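Local coordinates for protein levoglucosan dehydrogenase (Pseudarthrobacter phenanthrenivorans, PDB 6A3F) that oxidises levoglucosan to 3-dehydrolevoglucosan with NAD(+) as the hydride acceptor, working as a homotetramer of the Gfo/Idh/MocA family, at residues B[144-156]-B[366-380]. Sequence-based numbering, arbitrary orientation.
Sequences NIVHMVAFNYRRT and FFKAIAEGGSVSPSF
R155 reaches end-on with both terminal nitrogens to S377 O, NH1 at 2.7 Å and NH2 at 2.9 Å from that one oxygen. S377 O lies close to the guanidinium plane; NH1 meets a lone pair, while NH2 comes in nearly in line with the C=O bond. D365 of helix 355-371 forms a salt bridge with R155 NE. R154 bends at chi2 and chi3, and its NH1 donates to S377 OG (3.1 Å), which sits out of the guanidinium plane, while P378 CD packs over one face; R154 NH2 forms a salt bridge with D216 of helix 206-221.

Further along, just ahead of the NADH-binding A150 and N152 and levoglucosan-binding Y153, V149 N donates to P378 O at 3.0 Å. F380 N, at the start of helix 380-399, points in the ring plane at H147 ND1 (3.0 Å, 154° at the hydrogen), so ND1 accepts there and would carry no proton. H147 CB lies over the face of the F380 ring, 3.9 Å from its centroid; chi1 of 44° swings the imidazole so that ND1 meets F380 N and the ring edge turns toward that face.

The apolar part centres on V146, whose CG1 meets F366 CE1 and A369 CB while CG2 rests on I370 CG1. M148 SD stands 4.9 Å from the F366 ring centroid, 56° off the ring normal, an oblique Met-aromatic contact.

Strand 147-149, an outermost strand of the Rossmann sheet, and its flanks thus meet the end of helix 355-371, the link after it and F380. With S377 O, P378 O and F380 N all bonded across a largely buried contact, polar bonds hold the link as well as apolar packing.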
ATOM      1  N   ASN B 144      42.490 -13.739 -18.491  1.00 44.69           N
ATOM      2  CA  ASN B 144      41.558 -14.855 -18.379  1.00 47.92           C
ATOM      3  C   ASN B 144      41.035 -14.919 -16.930  1.00 44.62           C
ATOM      4  O   ASN B 144      41.262 -15.905 -16.159  1.00 39.02           O
ATOM      5  CB  ASN B 144      42.219 -16.147 -18.855  1.00 52.31           C
ATOM      6  CG  ASN B 144      41.254 -17.316 -18.879  1.00 64.43           C
ATOM      7  OD1 ASN B 144      40.080 -17.151 -19.215  1.00 73.01           O
ATOM      8  ND2 ASN B 144      41.737 -18.495 -18.517  1.00 66.48           N
ATOM      9  N   ILE B 145      40.358 -13.848 -16.529  1.00 33.25           N
ATOM     10  CA  ILE B 145      39.893 -13.773 -15.142  1.00 32.50           C
ATOM     11  C   ILE B 145      38.458 -13.253 -15.139  1.00 29.84           C
ATOM     12  O   ILE B 145      38.023 -12.594 -16.093  1.00 31.40           O
ATOM     13  CB  ILE B 145      40.810 -12.874 -14.299  1.00 34.60           C
ATOM     14  CG1 ILE B 145      40.830 -11.433 -14.822  1.00 34.18           C
ATOM     15  CG2 ILE B 145      42.196 -13.476 -14.225  1.00 39.43           C
ATOM     16  CD1 ILE B 145      41.781 -10.506 -14.107  1.00 32.36           C
ATOM     17  N   VAL B 146      37.747 -13.574 -14.072  1.00 26.84           N
ATOM     18  CA  VAL B 146      36.394 -13.117 -13.909  1.00 26.79           C
ATOM     19  C   VAL B 146      36.464 -11.823 -13.108  1.00 26.76           C
ATOM     20  O   VAL B 146      37.135 -11.778 -12.044  1.00 28.35           O
ATOM     21  CB  VAL B 146      35.538 -14.168 -13.187  1.00 26.78           C
ATOM     22  CG1 VAL B 146      34.132 -13.616 -12.921  1.00 26.43           C
ATOM     23  CG2 VAL B 146      35.483 -15.460 -13.987  1.00 27.71           C
ATOM     24  N   HIS B 147      35.836 -10.795 -13.626  1.00 25.98           N
ATOM     25  CA  HIS B 147      35.783  -9.517 -12.945  1.00 24.34           C
ATOM     26  C   HIS B 147      34.323  -9.073 -12.796  1.00 24.37           C
ATOM     27  O   HIS B 147      33.548  -9.110 -13.774  1.00 24.77           O
ATOM     28  CB  HIS B 147      36.612  -8.455 -13.694  1.00 26.91           C
ATOM     29  CG  HIS B 147      36.435  -8.439 -15.171  1.00 24.16           C
ATOM     30  ND1 HIS B 147      35.601  -7.557 -15.791  1.00 23.75           N
ATOM     31  CD2 HIS B 147      37.021  -9.176 -16.144  1.00 25.56           C
ATOM     32  CE1 HIS B 147      35.660  -7.755 -17.092  1.00 26.81           C
ATOM     33  NE2 HIS B 147      36.542  -8.741 -17.332  1.00 24.51           N
ATOM     34  N   MET B 148      33.996  -8.575 -11.603  1.00 23.24           N
ATOM     35  CA  MET B 148      32.589  -8.228 -11.282  1.00 23.53           C
ATOM     36  C   MET B 148      32.543  -6.957 -10.438  1.00 22.10           C
ATOM     37  O   MET B 148      33.352  -6.771  -9.521  1.00 24.39           O
ATOM     38  CB  MET B 148      31.934  -9.383 -10.521  1.00 24.57           C
ATOM     39  CG  MET B 148      30.412  -9.354 -10.511  1.00 23.97           C
ATOM     40  SD  MET B 148      29.728 -10.758  -9.645  1.00 24.27           S
ATOM     41  CE  MET B 148      27.990 -10.596 -10.091  1.00 25.87           C
ATOM     42  N   VAL B 149      31.585  -6.079 -10.745  1.00 22.37           N
ATOM     43  CA  VAL B 149      31.334  -4.902  -9.884  1.00 23.70           C
ATOM     44  C   VAL B 149      30.026  -5.151  -9.097  1.00 25.07           C
ATOM     45  O   VAL B 149      29.097  -5.741  -9.644  1.00 23.45           O
ATOM     46  CB  VAL B 149      31.317  -3.582 -10.679  1.00 23.18           C
ATOM     47  CG1 VAL B 149      30.254  -3.527 -11.748  1.00 24.84           C
ATOM     48  CG2 VAL B 149      31.233  -2.383  -9.762  1.00 24.14           C
ATOM     49  N   ALA B 150      29.988  -4.740  -7.837  1.00 22.44           N
ATOM     50  CA  ALA B 150      28.953  -5.202  -6.853  1.00 22.10           C
ATOM     51  C   ALA B 150      27.674  -4.362  -6.958  1.00 21.42           C
ATOM     52  O   ALA B 150      27.298  -3.720  -5.939  1.00 21.30           O
ATOM     53  CB  ALA B 150      29.512  -5.113  -5.448  1.00 24.47           C
ATOM     54  N   PHE B 151      27.055  -4.319  -8.140  1.00 20.29           N
ATOM     55  CA  PHE B 151      25.690  -3.760  -8.269  1.00 21.66           C
ATOM     56  C   PHE B 151      24.697  -4.885  -7.861  1.00 21.82           C
ATOM     57  O   PHE B 151      23.961  -5.491  -8.671  1.00 23.51           O
ATOM     58  CB  PHE B 151      25.452  -3.192  -9.673  1.00 21.67           C
ATOM     59  CG  PHE B 151      26.218  -1.938  -9.995  1.00 21.64           C
ATOM     60  CD1 PHE B 151      26.147  -0.830  -9.162  1.00 23.30           C
ATOM     61  CD2 PHE B 151      27.053  -1.887 -11.107  1.00 23.28           C
ATOM     62  CE1 PHE B 151      26.851   0.327  -9.455  1.00 22.62           C
ATOM     63  CE2 PHE B 151      27.766  -0.731 -11.394  1.00 23.74           C
ATOM     64  CZ  PHE B 151      27.682   0.359 -10.553  1.00 25.51           C
ATOM     65  N   ASN B 152      24.719  -5.194  -6.581  1.00 19.99           N
ATOM     66  CA  ASN B 152      24.087  -6.380  -6.036  1.00 21.03           C
ATOM     67  C   ASN B 152      22.551  -6.288  -6.161  1.00 21.65           C
ATOM     68  O   ASN B 152      21.874  -7.345  -6.207  1.00 21.79           O
ATOM     69  CB  ASN B 152      24.516  -6.607  -4.597  1.00 21.07           C
ATOM     70  CG  ASN B 152      24.074  -5.478  -3.709  1.00 22.34           C
ATOM     71  OD1 ASN B 152      24.595  -4.377  -3.872  1.00 23.85           O
ATOM     72  ND2 ASN B 152      23.057  -5.720  -2.869  1.00 21.91           N
ATOM     73  N   TYR B 153      21.996  -5.068  -6.207  1.00 20.06           N
ATOM     74  CA  TYR B 153      20.570  -4.909  -6.168  1.00 21.12           C
ATOM     75  C   TYR B 153      19.928  -5.403  -7.457  1.00 20.12           C
ATOM     76  O   TYR B 153      18.743  -5.753  -7.433  1.00 20.25           O
ATOM     77  CB  TYR B 153      20.147  -3.470  -5.899  1.00 21.02           C
ATOM     78  CG  TYR B 153      20.447  -2.982  -4.511  1.00 20.41           C
ATOM     79  CD1 TYR B 153      19.829  -3.538  -3.402  1.00 20.38           C
ATOM     80  CD2 TYR B 153      21.411  -1.992  -4.313  1.00 21.55           C
ATOM     81  CE1 TYR B 153      20.105  -3.073  -2.133  1.00 20.35           C
ATOM     82  CE2 TYR B 153      21.710  -1.535  -3.040  1.00 21.29           C
ATOM     83  CZ  TYR B 153      21.021  -2.052  -1.951  1.00 22.09           C
ATOM     84  OH  TYR B 153      21.271  -1.605  -0.677  1.00 20.23           O
ATOM     85  N   ARG B 154      20.674  -5.529  -8.553  1.00 22.94           N
ATOM     86  CA  ARG B 154      20.039  -6.084  -9.754  1.00 22.73           C
ATOM     87  C   ARG B 154      19.763  -7.592  -9.598  1.00 20.44           C
ATOM     88  O   ARG B 154      19.020  -8.130 -10.435  1.00 22.11           O
ATOM     89  CB  ARG B 154      20.861  -5.764 -11.002  1.00 22.68           C
ATOM     90  CG  ARG B 154      22.098  -6.628 -11.174  1.00 23.45           C
ATOM     91  CD  ARG B 154      22.451  -7.021 -12.607  1.00 22.61           C
ATOM     92  NE  ARG B 154      23.003  -5.920 -13.406  1.00 21.86           N
ATOM     93  CZ  ARG B 154      23.567  -6.071 -14.610  1.00 21.96           C
ATOM     94  NH1 ARG B 154      23.658  -7.275 -15.144  1.00 26.16           N
ATOM     95  NH2 ARG B 154      23.998  -5.025 -15.293  1.00 23.32           N
ATOM     96  N   ARG B 155      20.330  -8.263  -8.589  1.00 21.13           N
ATOM     97  CA  ARG B 155      20.108  -9.649  -8.337  1.00 21.00           C
ATOM     98  C   ARG B 155      19.030  -9.829  -7.242  1.00 20.50           C
ATOM     99  O   ARG B 155      18.861 -10.926  -6.731  1.00 21.72           O
ATOM    100  CB  ARG B 155      21.422 -10.371  -7.998  1.00 20.24           C
ATOM    101  CG  ARG B 155      22.215 -10.720  -9.259  1.00 21.10           C
ATOM    102  CD  ARG B 155      23.612 -11.241  -9.035  1.00 22.79           C
ATOM    103  NE  ARG B 155      24.089 -11.905 -10.246  1.00 23.22           N
ATOM    104  CZ  ARG B 155      24.625 -11.324 -11.314  1.00 22.68           C
ATOM    105  NH1 ARG B 155      24.806 -10.014 -11.369  1.00 22.62           N
ATOM    106  NH2 ARG B 155      24.999 -12.093 -12.335  1.00 24.28           N
ATOM    107  N   THR B 156      18.309  -8.775  -6.862  1.00 20.23           N
ATOM    108  CA  THR B 156      17.033  -8.950  -6.184  1.00 19.81           C
ATOM    109  C   THR B 156      16.121  -9.773  -7.114  1.00 17.49           C
ATOM    110  O   THR B 156      15.944  -9.396  -8.270  1.00 17.51           O
ATOM    111  CB  THR B 156      16.347  -7.619  -5.859  1.00 19.00           C
ATOM    112  OG1 THR B 156      17.198  -6.685  -5.171  1.00 20.33           O
ATOM    113  CG2 THR B 156      15.084  -7.799  -5.037  1.00 19.58           C
ATOM    114  N   PHE B 366      29.084 -15.321  -9.621  1.00 25.03           N
ATOM    115  CA  PHE B 366      30.517 -14.979  -9.711  1.00 25.54           C
ATOM    116  C   PHE B 366      31.350 -16.269  -9.775  1.00 24.91           C
ATOM    117  O   PHE B 366      32.265 -16.433 -10.600  1.00 27.32           O
ATOM    118  CB  PHE B 366      30.889 -14.140  -8.493  1.00 24.18           C
ATOM    119  CG  PHE B 366      32.340 -13.728  -8.408  1.00 26.02           C
ATOM    120  CD1 PHE B 366      32.937 -12.989  -9.417  1.00 27.10           C
ATOM    121  CD2 PHE B 366      33.090 -14.030  -7.291  1.00 30.32           C
ATOM    122  CE1 PHE B 366      34.279 -12.621  -9.330  1.00 27.78           C
ATOM    123  CE2 PHE B 366      34.421 -13.640  -7.197  1.00 34.96           C
ATOM    124  CZ  PHE B 366      35.013 -12.936  -8.223  1.00 28.67           C
ATOM    125  N   PHE B 367      31.040 -17.170  -8.884  1.00 26.21           N
ATOM    126  CA  PHE B 367      31.753 -18.426  -8.759  1.00 29.15           C
ATOM    127  C   PHE B 367      31.399 -19.385  -9.917  1.00 31.50           C
ATOM    128  O   PHE B 367      32.277 -20.169 -10.370  1.00 29.99           O
ATOM    129  CB  PHE B 367      31.550 -19.014  -7.359  1.00 30.53           C
ATOM    130  CG  PHE B 367      32.497 -18.468  -6.319  1.00 36.53           C
ATOM    131  CD1 PHE B 367      33.776 -18.963  -6.198  1.00 41.68           C
ATOM    132  CD2 PHE B 367      32.118 -17.454  -5.459  1.00 40.99           C
ATOM    133  CE1 PHE B 367      34.663 -18.431  -5.275  1.00 42.43           C
ATOM    134  CE2 PHE B 367      32.998 -16.930  -4.523  1.00 43.20           C
ATOM    135  CZ  PHE B 367      34.266 -17.432  -4.421  1.00 40.67           C
ATOM    136  N   LYS B 368      30.174 -19.310 -10.431  1.00 29.78           N
ATOM    137  CA  LYS B 368      29.766 -20.059 -11.608  1.00 29.91           C
ATOM    138  C   LYS B 368      30.629 -19.637 -12.816  1.00 30.82           C
ATOM    139  O   LYS B 368      31.134 -20.487 -13.534  1.00 28.50           O
ATOM    140  CB  LYS B 368      28.269 -19.816 -11.849  1.00 33.73           C
ATOM    141  CG  LYS B 368      27.666 -20.537 -13.036  1.00 39.67           C
ATOM    142  CD  LYS B 368      26.149 -20.743 -12.991  1.00 46.14           C
ATOM    143  CE  LYS B 368      25.756 -21.891 -13.900  1.00 52.55           C
ATOM    144  NZ  LYS B 368      24.302 -21.924 -14.181  1.00 63.45           N
ATOM    145  N   ALA B 369      30.797 -18.333 -13.028  1.00 29.70           N
ATOM    146  CA  ALA B 369      31.686 -17.819 -14.104  1.00 31.27           C
ATOM    147  C   ALA B 369      33.129 -18.321 -13.927  1.00 29.84           C
ATOM    148  O   ALA B 369      33.779 -18.651 -14.930  1.00 32.69           O
ATOM    149  CB  ALA B 369      31.634 -16.308 -14.157  1.00 28.71           C
ATOM    150  N   ILE B 370      33.632 -18.352 -12.690  1.00 29.34           N
ATOM    151  CA  ILE B 370      34.987 -18.787 -12.414  1.00 33.01           C
ATOM    152  C   ILE B 370      35.128 -20.260 -12.788  1.00 37.15           C
ATOM    153  O   ILE B 370      36.018 -20.636 -13.559  1.00 33.45           O
ATOM    154  CB  ILE B 370      35.382 -18.558 -10.948  1.00 31.15           C
ATOM    155  CG1 ILE B 370      35.511 -17.064 -10.638  1.00 29.70           C
ATOM    156  CG2 ILE B 370      36.676 -19.305 -10.612  1.00 35.07           C
ATOM    157  CD1 ILE B 370      35.675 -16.764  -9.138  1.00 26.20           C
ATOM    158  N   ALA B 371      34.249 -21.071 -12.232  1.00 32.80           N
ATOM    159  CA  ALA B 371      34.322 -22.512 -12.450  1.00 33.18           C
ATOM    160  C   ALA B 371      34.082 -22.873 -13.915  1.00 35.23           C
ATOM    161  O   ALA B 371      34.638 -23.860 -14.381  1.00 40.52           O
ATOM    162  CB  ALA B 371      33.338 -23.213 -11.558  1.00 30.89           C
ATOM    163  N   GLU B 372      33.251 -22.130 -14.637  1.00 34.12           N
ATOM    164  CA  GLU B 372      32.926 -22.488 -16.008  1.00 35.37           C
ATOM    165  C   GLU B 372      33.818 -21.743 -17.004  1.00 39.55           C
ATOM    166  O   GLU B 372      33.614 -21.850 -18.207  1.00 39.70           O
ATOM    167  CB  GLU B 372      31.442 -22.231 -16.258  1.00 37.30           C
ATOM    168  CG  GLU B 372      30.569 -23.021 -15.301  1.00 37.55           C
ATOM    169  CD  GLU B 372      29.076 -22.903 -15.531  1.00 42.85           C
ATOM    170  OE1 GLU B 372      28.681 -22.088 -16.389  1.00 47.86           O
ATOM    171  OE2 GLU B 372      28.313 -23.625 -14.843  1.00 44.39           O
ATOM    172  N   GLY B 373      34.821 -21.016 -16.497  1.00 40.93           N
ATOM    173  CA  GLY B 373      35.788 -20.310 -17.324  1.00 39.41           C
ATOM    174  C   GLY B 373      35.152 -19.208 -18.139  1.00 39.63           C
ATOM    175  O   GLY B 373      35.650 -18.869 -19.179  1.00 43.76           O
ATOM    176  N   GLY B 374      34.036 -18.661 -17.682  1.00 40.16           N
ATOM    177  CA  GLY B 374      33.278 -17.673 -18.454  1.00 36.88           C
ATOM    178  C   GLY B 374      33.313 -16.296 -17.796  1.00 35.72           C
ATOM    179  O   GLY B 374      34.188 -16.009 -16.972  1.00 33.64           O
ATOM    180  N   SER B 375      32.362 -15.460 -18.161  1.00 33.02           N
ATOM    181  CA  SER B 375      32.286 -14.121 -17.618  1.00 34.52           C
ATOM    182  C   SER B 375      30.940 -13.875 -16.910  1.00 33.67           C
ATOM    183  O   SER B 375      30.017 -14.656 -17.028  1.00 28.15           O
ATOM    184  CB  SER B 375      32.511 -13.144 -18.689  1.00 37.45           C
ATOM    185  OG  SER B 375      31.451 -13.225 -19.594  1.00 42.35           O
ATOM    186  N   VAL B 376      30.867 -12.760 -16.189  1.00 27.84           N
ATOM    187  CA  VAL B 376      29.715 -12.419 -15.420  1.00 26.78           C
ATOM    188  C   VAL B 376      29.300 -10.989 -15.739  1.00 26.76           C
ATOM    189  O   VAL B 376      30.103 -10.128 -16.226  1.00 29.66           O
ATOM    190  CB  VAL B 376      29.976 -12.642 -13.925  1.00 26.82           C
ATOM    191  CG1 VAL B 376      30.836 -11.552 -13.314  1.00 26.23           C
ATOM    192  CG2 VAL B 376      28.686 -12.838 -13.167  1.00 31.33           C
ATOM    193  N   SER B 377      28.006 -10.739 -15.504  1.00 25.85           N
ATOM    194  CA  SER B 377      27.445  -9.411 -15.622  1.00 25.14           C
ATOM    195  C   SER B 377      26.842  -8.985 -14.277  1.00 26.26           C
ATOM    196  O   SER B 377      26.186  -9.828 -13.628  1.00 24.46           O
ATOM    197  CB  SER B 377      26.384  -9.419 -16.699  1.00 27.25           C
ATOM    198  OG  SER B 377      25.990  -8.098 -16.980  1.00 31.90           O
ATOM    199  N   PRO B 378      27.053  -7.746 -13.816  1.00 23.64           N
ATOM    200  CA  PRO B 378      27.932  -6.720 -14.417  1.00 23.96           C
ATOM    201  C   PRO B 378      29.433  -6.890 -14.131  1.00 23.54           C
ATOM    202  O   PRO B 378      29.855  -7.153 -12.980  1.00 22.32           O
ATOM    203  CB  PRO B 378      27.403  -5.427 -13.797  1.00 24.41           C
ATOM    204  CG  PRO B 378      26.993  -5.868 -12.381  1.00 22.51           C
ATOM    205  CD  PRO B 378      26.594  -7.322 -12.493  1.00 22.20           C
ATOM    206  N   SER B 379      30.218  -6.698 -15.196  1.00 26.69           N
ATOM    207  CA  SER B 379      31.676  -6.813 -15.142  1.00 22.93           C
ATOM    208  C   SER B 379      32.312  -5.431 -14.957  1.00 25.11           C
ATOM    209  O   SER B 379      31.656  -4.407 -14.797  1.00 23.50           O
ATOM    210  CB  SER B 379      32.193  -7.474 -16.395  1.00 23.33           C
ATOM    211  OG  SER B 379      32.213  -6.530 -17.466  1.00 23.32           O
ATOM    212  N   PHE B 380      33.642  -5.384 -15.015  1.00 26.64           N
ATOM    213  CA  PHE B 380      34.334  -4.108 -15.065  1.00 25.93           C
ATOM    214  C   PHE B 380      33.977  -3.322 -16.339  1.00 23.33           C
ATOM    215  O   PHE B 380      34.054  -2.102 -16.300  1.00 26.03           O
ATOM    216  CB  PHE B 380      35.855  -4.295 -14.977  1.00 25.37           C
ATOM    217  CG  PHE B 380      36.426  -4.518 -13.595  1.00 26.35           C
ATOM    218  CD1 PHE B 380      35.636  -4.995 -12.550  1.00 24.31           C
ATOM    219  CD2 PHE B 380      37.793  -4.373 -13.378  1.00 28.76           C
ATOM    220  CE1 PHE B 380      36.182  -5.274 -11.320  1.00 26.30           C
ATOM    221  CE2 PHE B 380      38.346  -4.654 -12.143  1.00 28.73           C
ATOM    222  CZ  PHE B 380      37.537  -5.094 -11.113  1.00 28.54           C
TER
HETATM  223  O   HOH W   1      33.479 -11.161 -15.841  1.00 32.79           O
HETATM  224  O   HOH W   2      24.813  -5.180 -17.974  1.00 26.68           O
HETATM  225  O   HOH W   3      26.011 -12.702 -15.486  1.00 31.03           O